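Enoyl-CoA hydratase/isomerase family protein (Bacillus anthracis, PDB 3KQF) probably catalyses the reversible hydration of trans-2-enoyl-CoA thioesters to 3-hydroxyacyl-CoA, the second step of fatty acid beta-oxidation. Local coordinates at residues S89-T94 against P146-T151; E96-L101 against T118-A123; N207-V212 against T244-E249. All coordinates share one frame; numbering follows the deposited sequence.

Contact 1: residues S89-T94 against P146-T151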
# COMPACT_ATOMS: atom_id res chain seq x y z
N SER A 89 -11.72 12.75 -22.18
CA SER A 89 -12.74 11.72 -22.00
C SER A 89 -12.40 10.44 -22.77
O SER A 89 -12.58 9.32 -22.25
CB SER A 89 -14.11 12.25 -22.41
OG SER A 89 -15.07 11.22 -22.29
N MSE A 90 -11.93 10.60 -24.00
CA MSE A 90 -11.55 9.46 -24.83
C MSE A 90 -10.43 8.65 -24.18
O MSE A 90 -10.49 7.42 -24.14
CB MSE A 90 -11.15 9.94 -26.22
CG MSE A 90 -12.32 10.39 -27.04
SE MSE A 90 -13.51 8.88 -27.38
CE MSE A 90 -12.33 7.84 -28.52
N ILE A 91 -9.42 9.34 -23.65
CA ILE A 91 -8.30 8.67 -22.99
C ILE A 91 -8.78 7.97 -21.71
O ILE A 91 -8.52 6.79 -21.53
CB ILE A 91 -7.13 9.60 -22.62
CG1 ILE A 91 -6.56 10.28 -23.86
CG2 ILE A 91 -5.99 8.80 -21.98
CD1 ILE A 91 -5.30 11.09 -23.56
N ARG A 92 -9.53 8.67 -20.87
CA ARG A 92 -9.92 8.04 -19.61
C ARG A 92 -10.85 6.83 -19.84
O ARG A 92 -10.71 5.82 -19.16
CB ARG A 92 -10.49 9.03 -18.59
CG ARG A 92 -11.91 9.43 -18.73
CD ARG A 92 -12.36 10.15 -17.44
NE ARG A 92 -11.50 11.28 -17.12
CZ ARG A 92 -11.68 12.53 -17.53
NH1 ARG A 92 -12.73 12.86 -18.28
NH2 ARG A 92 -10.81 13.47 -17.18
N THR A 93 -11.74 6.92 -20.83
CA THR A 93 -12.65 5.82 -21.16
C THR A 93 -11.87 4.59 -21.63
O THR A 93 -12.20 3.45 -21.30
CB THR A 93 -13.64 6.24 -22.25
OG1 THR A 93 -14.52 7.23 -21.69
CG2 THR A 93 -14.49 5.06 -22.73
N THR A 94 -10.84 4.82 -22.43
CA THR A 94 -10.00 3.73 -22.92
C THR A 94 -9.32 3.00 -21.74
O THR A 94 -9.26 1.76 -21.71
CB THR A 94 -8.96 4.27 -23.90
OG1 THR A 94 -9.65 5.00 -24.93
CG2 THR A 94 -8.15 3.13 -24.52
N PRO A 146 -2.63 14.48 -14.15
CA PRO A 146 -3.00 13.23 -14.82
C PRO A 146 -4.53 13.17 -14.86
O PRO A 146 -5.18 13.29 -13.83
CB PRO A 146 -2.41 12.15 -13.91
CG PRO A 146 -1.27 12.84 -13.16
CD PRO A 146 -1.76 14.27 -12.98
N GLY A 147 -5.11 13.06 -16.06
CA GLY A 147 -6.56 13.06 -16.20
C GLY A 147 -7.17 11.75 -16.61
O GLY A 147 -8.40 11.68 -16.84
N ALA A 148 -6.33 10.72 -16.71
CA ALA A 148 -6.77 9.39 -17.08
C ALA A 148 -6.43 8.37 -15.99
O ALA A 148 -5.96 7.28 -16.29
CB ALA A 148 -6.14 8.98 -18.42
N GLY A 149 -6.62 8.77 -14.73
CA GLY A 149 -6.44 7.88 -13.60
C GLY A 149 -5.12 7.89 -12.88
O GLY A 149 -5.00 7.26 -11.82
N GLY A 150 -4.11 8.59 -13.40
CA GLY A 150 -2.83 8.64 -12.71
C GLY A 150 -2.88 9.09 -11.26
O GLY A 150 -2.13 8.58 -10.43
N THR A 151 -3.74 10.05 -10.92
CA THR A 151 -3.82 10.53 -9.54
C THR A 151 -4.49 9.51 -8.60
O THR A 151 -4.41 9.64 -7.38
CB THR A 151 -4.63 11.87 -9.40
OG1 THR A 151 -6.00 11.63 -9.67
CG2 THR A 151 -4.09 12.94 -10.34
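The backbones of R92 and A148 come within 4.3 Å of each other, measured CA to CA, where helix 81-99 runs past the glycine-rich turn that leads into helix 150-158. This Pro-Gly-Ala-Gly-Gly turn belongs to the crotonase fold, and it illustrates how a loop with almost no side chains can be held through its main chain. Its one methyl group does the apolar work: A148 CB meets I91 CG2 at 3.6 Å. The torsion of I91 (chi1 -60°) sets CG2 opposite the backbone N and so turns that branch to the loop, while the residue also packs on L38 and A71. R92 supplies the polar half. Its CB lies 4.0 Å from A148 CA; the chain first leads away and then bends at chi3 (55°), which returns the guanidinium to the carbonyl of G147. There G147 O sits at the edge of the guanidinium, near its plane, and takes a weak bond from each of two nitrogens, a forked grip in which neither N-H points straight at the oxygen. R92 further packs against K235 of the second subunit. Three amides of the turn have partners beyond the helix: A148 N and G150 N both donate to E119 OE2, and G149 N, at the N-cap position of helix 150-158, donates to E234 of the second subunit. E119 probably corresponds to one of the two catalytic glutamates of related hydratases, consistent with a second-shell turn. The fork on G147 O measures 3.1 Å from R92 NE and 3.0 Å from R92 NH2, with N-H...O angles of about 130°.

Contact 2: residues E96-L101 against T118-A123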
# COMPACT_ATOMS: atom_id res chain seq x y z
N GLU A 96 -10.41 2.76 -18.66
CA GLU A 96 -11.44 1.98 -17.98
C GLU A 96 -11.72 0.67 -18.71
O GLU A 96 -11.90 -0.36 -18.08
CB GLU A 96 -12.72 2.78 -17.84
CG GLU A 96 -12.54 3.97 -16.92
CD GLU A 96 -13.75 4.86 -16.88
OE1 GLU A 96 -14.36 5.10 -17.95
OE2 GLU A 96 -14.05 5.36 -15.78
N MSE A 97 -11.74 0.72 -20.04
CA MSE A 97 -12.00 -0.48 -20.82
C MSE A 97 -10.88 -1.52 -20.67
O MSE A 97 -11.15 -2.73 -20.64
CB MSE A 97 -12.23 -0.13 -22.29
CG MSE A 97 -13.45 0.74 -22.55
SE MSE A 97 -13.60 1.19 -24.46
CE MSE A 97 -13.80 -0.60 -25.07
N VAL A 98 -9.63 -1.05 -20.57
CA VAL A 98 -8.48 -1.96 -20.37
C VAL A 98 -8.63 -2.61 -19.01
O VAL A 98 -8.53 -3.83 -18.87
CB VAL A 98 -7.12 -1.21 -20.37
CG1 VAL A 98 -5.98 -2.15 -19.87
CG2 VAL A 98 -6.82 -0.65 -21.74
N GLU A 99 -8.89 -1.78 -18.01
CA GLU A 99 -8.99 -2.24 -16.64
C GLU A 99 -10.13 -3.24 -16.46
O GLU A 99 -9.96 -4.23 -15.75
CB GLU A 99 -9.16 -1.04 -15.71
CG GLU A 99 -8.89 -1.34 -14.27
CD GLU A 99 -8.79 -0.09 -13.42
OE1 GLU A 99 -7.78 0.07 -12.70
OE2 GLU A 99 -9.71 0.76 -13.51
N GLN A 100 -11.25 -3.00 -17.12
CA GLN A 100 -12.43 -3.87 -17.02
C GLN A 100 -12.51 -5.09 -17.95
O GLN A 100 -13.51 -5.81 -17.92
CB GLN A 100 -13.69 -3.03 -17.12
CG GLN A 100 -13.79 -2.03 -15.97
CD GLN A 100 -14.92 -1.04 -16.14
OE1 GLN A 100 -15.71 -1.15 -17.07
NE2 GLN A 100 -14.98 -0.05 -15.25
N LEU A 101 -11.48 -5.34 -18.75
CA LEU A 101 -11.47 -6.57 -19.54
C LEU A 101 -11.51 -7.76 -18.57
O LEU A 101 -10.91 -7.71 -17.49
CB LEU A 101 -10.20 -6.69 -20.36
CG LEU A 101 -10.11 -5.88 -21.63
CD1 LEU A 101 -8.69 -6.03 -22.21
CD2 LEU A 101 -11.19 -6.34 -22.61
N THR A 118 2.24 6.22 -18.69
CA THR A 118 2.25 5.61 -17.37
C THR A 118 0.80 5.26 -16.94
O THR A 118 0.57 4.21 -16.34
CB THR A 118 3.02 6.44 -16.32
OG1 THR A 118 4.43 6.27 -16.55
CG2 THR A 118 2.73 5.98 -14.91
N GLU A 119 -0.16 6.13 -17.27
CA GLU A 119 -1.54 5.85 -16.95
C GLU A 119 -2.04 4.56 -17.60
O GLU A 119 -2.76 3.77 -16.97
CB GLU A 119 -2.44 7.03 -17.33
CG GLU A 119 -2.22 8.21 -16.44
CD GLU A 119 -3.07 9.39 -16.80
OE1 GLU A 119 -3.08 9.81 -18.00
OE2 GLU A 119 -3.70 9.95 -15.88
N LEU A 120 -1.64 4.35 -18.85
CA LEU A 120 -2.01 3.14 -19.58
C LEU A 120 -1.43 1.90 -18.89
O LEU A 120 -2.13 0.88 -18.74
CB LEU A 120 -1.51 3.24 -21.04
CG LEU A 120 -1.85 2.07 -21.96
CD1 LEU A 120 -3.37 1.88 -21.98
CD2 LEU A 120 -1.28 2.30 -23.36
N SER A 121 -0.18 1.99 -18.44
CA SER A 121 0.45 0.85 -17.75
C SER A 121 -0.22 0.58 -16.39
O SER A 121 -0.29 -0.55 -15.97
CB SER A 121 1.96 1.05 -17.57
OG SER A 121 2.24 1.86 -16.46
N LEU A 122 -0.75 1.62 -15.74
CA LEU A 122 -1.45 1.47 -14.45
C LEU A 122 -2.82 0.82 -14.63
O LEU A 122 -3.32 0.21 -13.70
CB LEU A 122 -1.62 2.82 -13.75
CG LEU A 122 -0.31 3.41 -13.18
CD1 LEU A 122 -0.44 4.89 -12.87
CD2 LEU A 122 0.18 2.62 -11.95
N ALA A 123 -3.42 0.96 -15.82
CA ALA A 123 -4.72 0.34 -16.12
C ALA A 123 -4.58 -1.14 -16.33
O ALA A 123 -5.58 -1.87 -16.32
CB ALA A 123 -5.35 0.99 -17.35
O HOH W 1 -5.25 -1.65 -13.00
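Apolar packing comes first where V98 meets A123 and L120, and the two methyls of the valine divide the task. CG1, anti to the backbone N (chi1 169°), reaches A123 CB at 4.1 Å. CG2, the branch beside the backbone N, touches L120 CD1 more loosely at 4.3 Å; the leucine leaves its backbone obliquely, and it is the end of its chain that closes the distance. Close backbone approach is the second kind of interaction. The A123 carbonyl enters the surface of the neighbouring helix: its O lies 3.4 Å from E99 CA in a CA-H...O contact with an angle of 131° at the hydrogen, and 3.6 Å from V98 CG1. A small residue at position 123 suits such an approach, for the CA atoms of E99 and A123 are only 5.0 Å apart. In the crotonase fold these helices are successive crossovers: helix 81-99 joins parallel strands 56-61 and 105-109, and helix 116-123 joins 105-109 to 126-130, so the contact is a meeting of two beta-alpha-beta units. Polar links complete the account, and here they are indirect. A water can donate to L122 O at 2.8 Å and to E99 OE1 at 3.1 Å, although it has more acceptors around it than protons to give. The glutamate has a second modelled conformer; in the one described, its stronger partner is R153 of helix 150-158, whose NE forms a salt bridge with OE1. E99 also packs on L227 of the second subunit. Within helix 116-123, S121 OG donates to T118 O, which takes the backbone bond from L122 N as well.

Contact 3: residues N207-V212 against T244-E249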
# COMPACT_ATOMS: atom_id res chain seq x y z
N ASN A 207 -3.71 -21.76 -16.39
CA ASN A 207 -4.54 -21.88 -15.18
C ASN A 207 -6.02 -21.84 -15.57
O ASN A 207 -6.36 -21.57 -16.73
CB ASN A 207 -4.16 -20.81 -14.16
CG ASN A 207 -2.78 -21.03 -13.60
OD1 ASN A 207 -2.27 -22.17 -13.62
ND2 ASN A 207 -2.15 -19.96 -13.11
N GLY A 208 -6.90 -22.17 -14.62
CA GLY A 208 -8.34 -22.26 -14.92
C GLY A 208 -8.88 -20.91 -15.31
O GLY A 208 -8.83 -20.00 -14.52
N PRO A 209 -9.41 -20.77 -16.55
CA PRO A 209 -9.84 -19.43 -16.97
C PRO A 209 -11.01 -18.85 -16.20
O PRO A 209 -11.09 -17.64 -16.07
CB PRO A 209 -10.16 -19.57 -18.47
CG PRO A 209 -10.32 -21.03 -18.70
CD PRO A 209 -9.54 -21.77 -17.63
N ILE A 210 -11.94 -19.69 -15.75
CA ILE A 210 -13.07 -19.18 -14.96
C ILE A 210 -12.51 -18.67 -13.63
O ILE A 210 -12.87 -17.59 -13.16
CB ILE A 210 -14.14 -20.27 -14.73
CG1 ILE A 210 -14.78 -20.67 -16.06
CG2 ILE A 210 -15.18 -19.79 -13.74
CD1 ILE A 210 -15.77 -21.80 -15.95
N ALA A 211 -11.57 -19.42 -13.07
CA ALA A 211 -10.93 -19.09 -11.80
C ALA A 211 -10.10 -17.78 -11.90
O ALA A 211 -10.21 -16.90 -11.04
CB ALA A 211 -10.02 -20.26 -11.34
N VAL A 212 -9.33 -17.64 -12.97
CA VAL A 212 -8.51 -16.45 -13.17
C VAL A 212 -9.42 -15.22 -13.33
O VAL A 212 -9.17 -14.17 -12.72
CB VAL A 212 -7.56 -16.59 -14.37
CG1 VAL A 212 -6.87 -15.24 -14.72
CG2 VAL A 212 -6.51 -17.67 -14.10
N THR A 244 -17.73 -26.13 -11.28
CA THR A 244 -17.17 -26.20 -12.63
C THR A 244 -16.51 -27.53 -12.95
O THR A 244 -16.04 -28.22 -12.06
CB THR A 244 -16.15 -25.05 -12.89
OG1 THR A 244 -15.02 -25.17 -12.01
CG2 THR A 244 -16.80 -23.69 -12.70
N LYS A 245 -16.50 -27.88 -14.23
CA LYS A 245 -15.84 -29.09 -14.70
C LYS A 245 -14.33 -28.88 -14.59
O LYS A 245 -13.59 -29.81 -14.30
CB LYS A 245 -16.24 -29.42 -16.14
CG LYS A 245 -17.70 -29.74 -16.32
CD LYS A 245 -17.99 -30.31 -17.71
CE LYS A 245 -19.48 -30.64 -17.88
NZ LYS A 245 -19.79 -31.21 -19.23
N ASP A 246 -13.87 -27.64 -14.80
CA ASP A 246 -12.43 -27.35 -14.66
C ASP A 246 -11.92 -27.68 -13.25
O ASP A 246 -10.83 -28.22 -13.10
CB ASP A 246 -12.10 -25.89 -15.03
CG ASP A 246 -11.97 -25.66 -16.54
OD1 ASP A 246 -11.88 -26.63 -17.32
OD2 ASP A 246 -11.91 -24.46 -16.94
N ARG A 247 -12.71 -27.40 -12.21
CA ARG A 247 -12.28 -27.75 -10.84
C ARG A 247 -12.06 -29.24 -10.70
O ARG A 247 -11.10 -29.68 -10.06
CB ARG A 247 -13.30 -27.29 -9.80
CG ARG A 247 -12.98 -27.76 -8.40
CD ARG A 247 -14.03 -27.28 -7.42
NE ARG A 247 -13.87 -27.91 -6.11
CZ ARG A 247 -14.39 -29.08 -5.76
NH1 ARG A 247 -14.19 -29.55 -4.54
NH2 ARG A 247 -15.11 -29.80 -6.63
N LEU A 248 -12.95 -30.03 -11.32
CA LEU A 248 -12.85 -31.48 -11.29
C LEU A 248 -11.58 -31.95 -12.02
O LEU A 248 -10.89 -32.85 -11.55
CB LEU A 248 -14.11 -32.11 -11.88
CG LEU A 248 -15.39 -31.73 -11.12
CD1 LEU A 248 -16.63 -32.26 -11.83
CD2 LEU A 248 -15.31 -32.24 -9.68
N GLU A 249 -11.30 -31.35 -13.18
CA GLU A 249 -10.08 -31.65 -13.94
C GLU A 249 -8.84 -31.33 -13.11
O GLU A 249 -7.84 -32.05 -13.20
CB GLU A 249 -10.06 -30.84 -15.26
CG GLU A 249 -8.71 -30.79 -16.01
CD GLU A 249 -8.25 -32.12 -16.61
OE1 GLU A 249 -8.96 -33.14 -16.48
OE2 GLU A 249 -7.16 -32.12 -17.24
O HOH W 2 -11.55 -22.58 -15.00
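With chi1 near -65° and chi2 at 176°, I210 stretches CD1 away from its helix to meet T244 CG2 tip to tip at 3.9 Å, while the threonine torsion (chi1 63°) keeps OG1 turned to its own helix. T244 is the N-cap of helix 245-255, and its OG1 makes the capping bond, accepting from R247 N at 3.2 Å; it is also bonded to V241 O. The side chains of D246 and P209 cross at about a right angle, OD2 coming to 3.7 Å from P209 CD. The polar link is made by a water, accepting from I210 N at 3.0 Å and donating to D246 OD2 at 2.7 Å. Thus the first turns of helices 209-222 and 245-255 meet in the C-terminal helical region of the crotonase fold. The trimer closes over the site, N207 ND2 bonding to Y168 O and T169 O of the third subunit, with A143 of that subunit packing on D246. The buried carboxylate also receives K263 N at OD1 and G264 N at OD2. This concentration of N-H donors, near the starts of two helices, would be expected to favour its charged form.

How the contacts relate
Contacts 1 and 2 are neighbours, their centres 9 Å apart, and both draw on helix 81-99, contact 1 on its middle and contact 2 on its last turn. Along the chain contact 2 is nested within the loop that contact 1 closes, and the two touch through E119. Contact 3 follows both in sequence, in the C-terminal helices, 34 Å from contact 1 and 26 Å from contact 2 between centres, across the chain's centre from contact 1. Contacts 1 and 2 border one neighbouring subunit and contact 3 the other, with C-terminal helices of one subunit meeting the crossover region of the next, consistent with the trimeric assembly of crotonases.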